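PDB 3FTB: histidinol-phosphate aminotransferase from Clostridium acetobutylicum, which probably catalyses a pyridoxal 5'-phosphate-dependent transamination, with histidinol phosphate as the likely substrate. Local coordinates for residues A[39-44]-A[262-267]; A[273-278]-A[339-344]; A[159-164]-A[195-200]. One frame throughout, in Å; residues are numbered along the deposited sequence.

Interaction 1: A[39-44]-A[262-267]; sequences GIPKSF and TNYIEE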
# COMPACT_ATOMS: atom_id res chain seq x y z
N GLY A 39 -2.62 -16.25 17.39
CA GLY A 39 -2.96 -14.84 17.42
C GLY A 39 -1.84 -13.84 17.23
O GLY A 39 -0.70 -14.20 16.96
N ILE A 40 -2.20 -12.56 17.38
CA ILE A 40 -1.30 -11.43 17.21
C ILE A 40 -0.21 -11.42 18.28
O ILE A 40 -0.50 -11.61 19.46
CB ILE A 40 -2.11 -10.11 17.30
CG1 ILE A 40 -3.23 -10.10 16.25
CG2 ILE A 40 -1.20 -8.89 17.17
CD1 ILE A 40 -4.35 -9.11 16.53
N PRO A 41 1.05 -11.21 17.87
CA PRO A 41 2.17 -11.16 18.82
C PRO A 41 1.90 -10.19 19.97
O PRO A 41 1.42 -9.06 19.76
CB PRO A 41 3.34 -10.66 17.97
CG PRO A 41 3.02 -11.14 16.61
CD PRO A 41 1.52 -11.06 16.48
N LYS A 42 2.20 -10.63 21.18
CA LYS A 42 1.92 -9.83 22.35
C LYS A 42 2.74 -8.54 22.29
O LYS A 42 2.43 -7.57 22.98
CB LYS A 42 2.21 -10.63 23.61
CG LYS A 42 1.26 -11.81 23.79
CD LYS A 42 1.36 -12.44 25.17
CE LYS A 42 0.39 -13.62 25.34
NZ LYS A 42 0.82 -14.81 24.55
N SER A 43 3.77 -8.53 21.45
CA SER A 43 4.66 -7.39 21.34
C SER A 43 4.10 -6.28 20.45
O SER A 43 4.67 -5.18 20.36
CB SER A 43 6.04 -7.83 20.83
OG SER A 43 5.96 -8.37 19.53
N PHE A 44 2.99 -6.55 19.78
CA PHE A 44 2.37 -5.52 18.97
C PHE A 44 1.46 -4.65 19.83
O PHE A 44 1.42 -3.43 19.67
CB PHE A 44 1.55 -6.13 17.84
CG PHE A 44 0.87 -5.10 16.99
CD1 PHE A 44 -0.36 -4.58 17.37
CD2 PHE A 44 1.48 -4.63 15.84
CE1 PHE A 44 -0.98 -3.61 16.60
CE2 PHE A 44 0.86 -3.67 15.07
CZ PHE A 44 -0.37 -3.16 15.45
N THR A 262 11.10 -13.31 19.96
CA THR A 262 11.53 -14.71 19.94
C THR A 262 10.57 -15.63 20.70
O THR A 262 10.44 -16.80 20.34
CB THR A 262 12.98 -14.88 20.50
OG1 THR A 262 13.22 -13.93 21.54
CG2 THR A 262 13.99 -14.64 19.40
N ASN A 263 9.91 -15.12 21.73
CA ASN A 263 9.01 -15.97 22.52
C ASN A 263 7.62 -16.16 21.92
O ASN A 263 6.86 -17.05 22.33
CB ASN A 263 8.95 -15.49 23.98
CG ASN A 263 10.23 -15.82 24.74
OD1 ASN A 263 10.74 -16.93 24.67
ND2 ASN A 263 10.74 -14.83 25.48
N TYR A 264 7.28 -15.34 20.93
CA TYR A 264 6.09 -15.58 20.12
C TYR A 264 6.48 -16.61 19.07
O TYR A 264 5.69 -17.50 18.74
CB TYR A 264 5.63 -14.30 19.43
CG TYR A 264 4.50 -14.53 18.45
CD1 TYR A 264 3.18 -14.48 18.86
CD2 TYR A 264 4.76 -14.84 17.12
CE1 TYR A 264 2.14 -14.70 17.98
CE2 TYR A 264 3.72 -15.08 16.22
CZ TYR A 264 2.42 -15.00 16.66
OH TYR A 264 1.38 -15.23 15.79
N ILE A 265 7.70 -16.48 18.57
CA ILE A 265 8.20 -17.38 17.55
C ILE A 265 8.45 -18.82 18.07
O ILE A 265 8.38 -19.77 17.30
CB ILE A 265 9.48 -16.81 16.89
CG1 ILE A 265 9.15 -15.47 16.21
CG2 ILE A 265 10.08 -17.80 15.90
CD1 ILE A 265 10.38 -14.64 15.78
N GLU A 266 8.71 -18.98 19.36
CA GLU A 266 9.02 -20.30 19.91
C GLU A 266 7.78 -21.03 20.39
O GLU A 266 7.68 -22.27 20.32
CB GLU A 266 10.01 -20.17 21.07
CG GLU A 266 11.40 -19.73 20.66
CD GLU A 266 12.31 -19.52 21.85
OE1 GLU A 266 13.54 -19.54 21.68
OE2 GLU A 266 11.78 -19.33 22.98
N GLU A 267 6.83 -20.26 20.91
CA GLU A 267 5.56 -20.80 21.34
C GLU A 267 4.80 -21.29 20.10
O GLU A 267 4.00 -22.23 20.16
CB GLU A 267 4.76 -19.71 22.08
CG GLU A 267 3.54 -20.21 22.84
CD GLU A 267 2.43 -19.17 22.93
OE1 GLU A 267 1.24 -19.56 22.84
OE2 GLU A 267 2.74 -17.97 23.09
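The first turns of helix 262-285 lean on the loop that leads into the short helix 42-45; the long helix is consistent with the interdomain helix of the class I and II aminotransferase fold, which joins the large domain to the small one. Tyr264 does most of the work. With CG anti to the backbone N (chi1 173°), it is thrown out across the loop, and its ring and hydroxyl find separate partners. Over one face sits Pro41, whose CG is 3.8 Å from the ring centroid of Tyr264 and almost on the ring normal, a CH-pi contact. At the ring edge, Tyr264 OH donates a short hydrogen bond of 2.6 Å to Gly39 O, arriving nearly along the carbonyl axis (164°). Held at its face and at its tip, the ring is probably fixed in rotation. Ile40, between those two partners, faces away from the helix and packs on Leu55 of the second subunit. One turn beyond Tyr264 the contact loosens. Glu267, itself touching Leu38, meets Lys42 in a long salt bridge between exposed side chains, where the lysine chain bends at its last torsion (71°) and Lys42 NZ stops 4.0 Å from Glu267 OE2.

Interaction 2: A[273-278]-A[339-344]; sequences KKERKR and FAIKDE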
# COMPACT_ATOMS: atom_id res chain seq x y z
N LYS A 273 4.86 -28.07 15.40
CA LYS A 273 5.71 -29.25 15.50
C LYS A 273 4.86 -30.44 15.95
O LYS A 273 4.73 -31.43 15.22
CB LYS A 273 6.89 -29.00 16.44
CG LYS A 273 7.94 -28.06 15.86
CD LYS A 273 9.19 -28.01 16.74
CE LYS A 273 10.23 -27.03 16.21
NZ LYS A 273 10.74 -27.39 14.85
N LYS A 274 4.26 -30.31 17.13
CA LYS A 274 3.33 -31.30 17.66
C LYS A 274 2.07 -31.44 16.83
O LYS A 274 1.80 -32.49 16.25
CB LYS A 274 2.93 -30.93 19.08
CG LYS A 274 4.02 -31.07 20.12
CD LYS A 274 3.41 -31.18 21.51
CE LYS A 274 4.43 -30.84 22.60
NZ LYS A 274 4.71 -29.38 22.68
N GLU A 275 1.27 -30.38 16.81
CA GLU A 275 -0.04 -30.41 16.18
C GLU A 275 0.02 -30.92 14.73
O GLU A 275 -0.79 -31.76 14.33
CB GLU A 275 -0.73 -29.05 16.28
CG GLU A 275 -2.21 -29.08 15.95
CD GLU A 275 -2.97 -30.20 16.67
OE1 GLU A 275 -2.50 -30.62 17.75
OE2 GLU A 275 -4.02 -30.66 16.16
N ARG A 276 0.97 -30.42 13.95
CA ARG A 276 1.06 -30.87 12.56
C ARG A 276 1.22 -32.38 12.52
O ARG A 276 0.61 -33.05 11.70
CB ARG A 276 2.22 -30.20 11.81
CG ARG A 276 2.32 -30.63 10.34
CD ARG A 276 3.43 -29.91 9.59
NE ARG A 276 4.67 -29.85 10.36
CZ ARG A 276 5.37 -28.74 10.59
NH1 ARG A 276 4.96 -27.59 10.08
NH2 ARG A 276 6.47 -28.78 11.33
N LYS A 277 2.06 -32.91 13.41
CA LYS A 277 2.34 -34.34 13.45
C LYS A 277 1.11 -35.16 13.80
O LYS A 277 0.86 -36.21 13.21
CB LYS A 277 3.48 -34.63 14.44
CG LYS A 277 4.04 -36.04 14.35
CD LYS A 277 5.19 -36.24 15.31
CE LYS A 277 5.61 -37.71 15.38
NZ LYS A 277 4.51 -38.57 15.91
N ARG A 278 0.32 -34.67 14.76
CA ARG A 278 -0.89 -35.35 15.18
C ARG A 278 -1.97 -35.25 14.12
O ARG A 278 -2.56 -36.24 13.70
CB ARG A 278 -1.42 -34.76 16.50
CG ARG A 278 -2.53 -35.57 17.14
CD ARG A 278 -3.22 -34.79 18.25
NE ARG A 278 -4.04 -33.70 17.71
CZ ARG A 278 -5.37 -33.69 17.70
NH1 ARG A 278 -6.04 -34.71 18.21
NH2 ARG A 278 -6.03 -32.66 17.18
N PHE A 339 -6.41 -28.46 3.60
CA PHE A 339 -6.90 -28.13 4.94
C PHE A 339 -5.85 -27.30 5.68
O PHE A 339 -4.65 -27.57 5.59
CB PHE A 339 -7.20 -29.39 5.77
CG PHE A 339 -8.17 -30.35 5.11
CD1 PHE A 339 -9.07 -29.92 4.12
CD2 PHE A 339 -8.21 -31.69 5.52
CE1 PHE A 339 -9.97 -30.81 3.53
CE2 PHE A 339 -9.12 -32.58 4.93
CZ PHE A 339 -10.00 -32.13 3.94
N ALA A 340 -6.30 -26.31 6.43
CA ALA A 340 -5.39 -25.58 7.30
C ALA A 340 -5.07 -26.43 8.52
O ALA A 340 -5.80 -27.36 8.84
CB ALA A 340 -6.00 -24.25 7.72
N ILE A 341 -3.96 -26.12 9.18
CA ILE A 341 -3.61 -26.76 10.43
C ILE A 341 -3.61 -25.68 11.50
O ILE A 341 -2.78 -24.77 11.45
CB ILE A 341 -2.24 -27.49 10.35
CG1 ILE A 341 -2.28 -28.57 9.27
CG2 ILE A 341 -1.86 -28.11 11.70
CD1 ILE A 341 -1.03 -29.40 9.18
N LYS A 342 -4.56 -25.76 12.42
CA LYS A 342 -4.71 -24.77 13.48
C LYS A 342 -4.30 -25.37 14.80
O LYS A 342 -3.49 -26.29 14.85
CB LYS A 342 -6.16 -24.30 13.55
CG LYS A 342 -6.71 -23.86 12.21
CD LYS A 342 -8.18 -23.53 12.27
CE LYS A 342 -8.64 -22.93 10.95
NZ LYS A 342 -8.12 -21.55 10.77
N ASP A 343 -4.89 -24.86 15.88
CA ASP A 343 -4.69 -25.40 17.21
C ASP A 343 -5.50 -26.70 17.42
O ASP A 343 -6.52 -26.94 16.77
CB ASP A 343 -5.08 -24.36 18.25
CG ASP A 343 -6.49 -23.81 18.03
OD1 ASP A 343 -7.39 -24.15 18.83
OD2 ASP A 343 -6.69 -23.05 17.07
N GLU A 344 -5.03 -27.53 18.35
CA GLU A 344 -5.63 -28.83 18.63
C GLU A 344 -7.16 -28.81 18.80
O GLU A 344 -7.86 -29.70 18.31
CB GLU A 344 -4.95 -29.45 19.86
CG GLU A 344 -5.33 -30.91 20.16
CD GLU A 344 -4.17 -31.72 20.75
OE1 GLU A 344 -3.03 -31.22 20.76
OE2 GLU A 344 -4.39 -32.88 21.18
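Helix packing against the exit of a beta strand is the theme here: helix 262-285 runs past the end of strand 336-340, a member of the five-stranded mixed sheet, and past the turn that starts helix 344-359, with Asp343 at its N-cap. The tight part centres on buried Ile341 and Glu275. Ile341 points its side chain at the helix, and its CD1 lies 3.8 Å from CG of Arg276, the extended base of that arginine serving as a hydrocarbon surface; Phe279 and Ile280 continue the same patch. Beyond its bend at chi3 the arginine leads away, and its NH1 binds Ala297 O. Glu275 is just as closely seated, its CG 3.3 Å from Lys342 O, a carbonyl that accepts a hydrogen bond from Trp271 NE1. A turn in the glutamate chain at chi2 (49°) swings its carboxylate toward the start of helix 344-359, where OE2 is also held by Asn347 ND2.

The looser side is a salt-bridge network toward solvent, around exposed Glu344. Arg278 reaches back along its own helix, and its NH2, which also bonds Thr348 OG1, gives Glu275 OE2 a straight, in-plane hydrogen bond of 3.0 Å on the syn lone pair. Two acidic groups therefore share one guanidinium, but in different ways: Glu275 meets it edge-on, whereas the Glu344 carboxylate stacks on a face with the planes 11° apart, an ion pair without a directed N-H. The arginine probably offsets the repulsion between the carboxylates, which come together with Glu275 OE1 only 3.1 Å from Glu344 OE1. Across the stack, Glu344 OE2 rests 3.6 Å from Arg278 NE.

Interaction 3: A[159-164]-A[195-200]; sequences GLINKE and SSFVGE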
# COMPACT_ATOMS: atom_id res chain seq x y z
N GLY A 159 5.49 -28.47 0.12
CA GLY A 159 6.80 -29.03 -0.14
C GLY A 159 7.93 -28.02 0.01
O GLY A 159 7.82 -26.88 -0.44
N LEU A 160 9.02 -28.45 0.64
CA LEU A 160 10.24 -27.64 0.76
C LEU A 160 11.21 -27.97 -0.37
O LEU A 160 11.35 -29.12 -0.74
CB LEU A 160 10.93 -27.92 2.09
CG LEU A 160 10.36 -27.31 3.36
CD1 LEU A 160 10.93 -28.04 4.58
CD2 LEU A 160 10.67 -25.82 3.43
N ILE A 161 11.88 -26.95 -0.90
CA ILE A 161 12.92 -27.15 -1.90
C ILE A 161 14.17 -27.84 -1.32
O ILE A 161 14.87 -27.29 -0.48
CB ILE A 161 13.35 -25.82 -2.53
CG1 ILE A 161 12.17 -25.11 -3.21
CG2 ILE A 161 14.49 -26.05 -3.53
CD1 ILE A 161 12.48 -23.68 -3.63
N ASN A 162 14.44 -29.06 -1.79
CA ASN A 162 15.65 -29.81 -1.47
C ASN A 162 16.89 -28.99 -1.80
O ASN A 162 17.18 -28.75 -2.98
CB ASN A 162 15.64 -31.14 -2.26
CG ASN A 162 16.82 -32.06 -1.93
OD1 ASN A 162 17.98 -31.65 -1.98
ND2 ASN A 162 16.52 -33.31 -1.63
N LYS A 163 17.61 -28.55 -0.77
CA LYS A 163 18.75 -27.68 -0.99
C LYS A 163 19.80 -28.37 -1.86
O LYS A 163 20.22 -27.82 -2.87
CB LYS A 163 19.35 -27.21 0.32
CG LYS A 163 20.06 -25.87 0.22
CD LYS A 163 20.91 -25.58 1.44
CE LYS A 163 20.10 -25.14 2.65
NZ LYS A 163 20.99 -25.06 3.86
N GLU A 164 20.19 -29.58 -1.49
CA GLU A 164 21.23 -30.28 -2.24
C GLU A 164 20.94 -30.39 -3.76
O GLU A 164 21.81 -30.09 -4.57
CB GLU A 164 21.55 -31.64 -1.60
CG GLU A 164 22.45 -32.55 -2.43
CD GLU A 164 21.66 -33.54 -3.26
OE1 GLU A 164 20.69 -34.13 -2.72
OE2 GLU A 164 22.00 -33.75 -4.45
N SER A 195 16.09 -24.35 6.19
CA SER A 195 15.00 -24.58 5.23
C SER A 195 14.81 -23.41 4.28
O SER A 195 14.35 -23.60 3.14
CB SER A 195 13.69 -24.89 5.95
OG SER A 195 13.66 -26.26 6.33
N SER A 196 15.17 -22.20 4.73
CA SER A 196 15.18 -21.02 3.86
C SER A 196 16.48 -20.90 3.09
O SER A 196 17.53 -21.35 3.53
CB SER A 196 14.93 -19.74 4.65
OG SER A 196 15.93 -19.55 5.63
N PHE A 197 16.39 -20.30 1.91
CA PHE A 197 17.57 -20.02 1.12
C PHE A 197 18.17 -18.68 1.51
O PHE A 197 19.10 -18.21 0.86
CB PHE A 197 17.20 -19.99 -0.36
CG PHE A 197 17.10 -21.35 -0.98
CD1 PHE A 197 16.00 -22.17 -0.72
CD2 PHE A 197 18.10 -21.83 -1.82
CE1 PHE A 197 15.91 -23.43 -1.27
CE2 PHE A 197 18.00 -23.08 -2.39
CZ PHE A 197 16.91 -23.88 -2.11
N VAL A 198 17.63 -18.05 2.56
CA VAL A 198 18.16 -16.74 2.95
C VAL A 198 19.66 -16.81 3.23
O VAL A 198 20.40 -15.88 2.91
CB VAL A 198 17.40 -16.13 4.16
CG1 VAL A 198 16.04 -15.60 3.72
CG2 VAL A 198 17.30 -17.13 5.32
N GLY A 199 20.11 -17.92 3.82
CA GLY A 199 21.52 -18.11 4.11
C GLY A 199 22.35 -18.39 2.87
O GLY A 199 23.56 -18.65 2.97
N GLU A 200 21.70 -18.34 1.71
CA GLU A 200 22.37 -18.54 0.43
C GLU A 200 22.45 -17.23 -0.36
O GLU A 200 23.03 -17.20 -1.44
CB GLU A 200 21.63 -19.59 -0.41
CG GLU A 200 22.18 -21.02 -0.32
CD GLU A 200 21.61 -21.79 0.85
OE1 GLU A 200 20.58 -21.36 1.40
OE2 GLU A 200 22.20 -22.82 1.22
O HOH W 1 14.58 -26.21 1.98
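The ring of Phe197 and the carboxylate of Glu200 are the flat groups that meet segment 159-164. Ile161 approaches the ring obliquely, at the corner formed by CE1 and CZ: its CG2, anti to the backbone N, comes to 3.5 Å from Phe197 CZ, and its CB sits behind that methyl, close to CE1. The two side chains cross at about a right angle. At the CE2 corner the CG of Lys163 makes a looser, equally oblique approach. Ile182, Ile209 and Leu170 also pack on this ring, so it is buried among strands 179-183 and 207-212 and helix 163-176.

The carboxylate of Glu200 is met by the aliphatic part of Lys163 before its charge. Extended through chi1 and chi2, the lysine chain brings CD within 3.1 Å of Glu200 OE2; the bend at chi3 (-77°) then sets the course of CE and NZ, and Lys163 NZ makes only a long salt bridge of 3.7 Å to that oxygen.

Segment 159-164 is the lead-in to the helix of a beta-alpha-beta crossover in the seven-stranded sheet, in which helix 163-176 links the adjacent parallel strands 147-151 and 179-183. Asn162 is its N-cap, with OD1 taking the N-H of Lys165. The loop 195-200, after the second strand, packs on the residues around the helix start.

At Leu160 the two segments touch more lightly, CD1 to Ser195 OG 3.7 Å, and a water bridges the two backbones, donating one hydrogen bond to Ile161 O (2.7 Å) and one to Ser195 O (2.9 Å). Asn152 bridges the same two residues through its amide, with ND2 on Ser195 O and OD1 on Ile161 N.

In the fold
The three contacts are separate, yet two share one long element. Interactions 1 and 2 both use helix 262-285, the first at its beginning and the second further along; their centres are 18 Å apart and their nearest atoms about 7 Å. The helix thus ties the N-terminal loop at 39-44 to the region of the five-stranded sheet. Interaction 3 belongs to the other, seven-stranded sheet, its centre 24 Å from that of interaction 1 and 22 Å from that of interaction 2. Along the chain it is nested within the loop closed by interaction 1, and interaction 2 follows both, so the chain builds the seven-stranded sheet before it completes the five-stranded one.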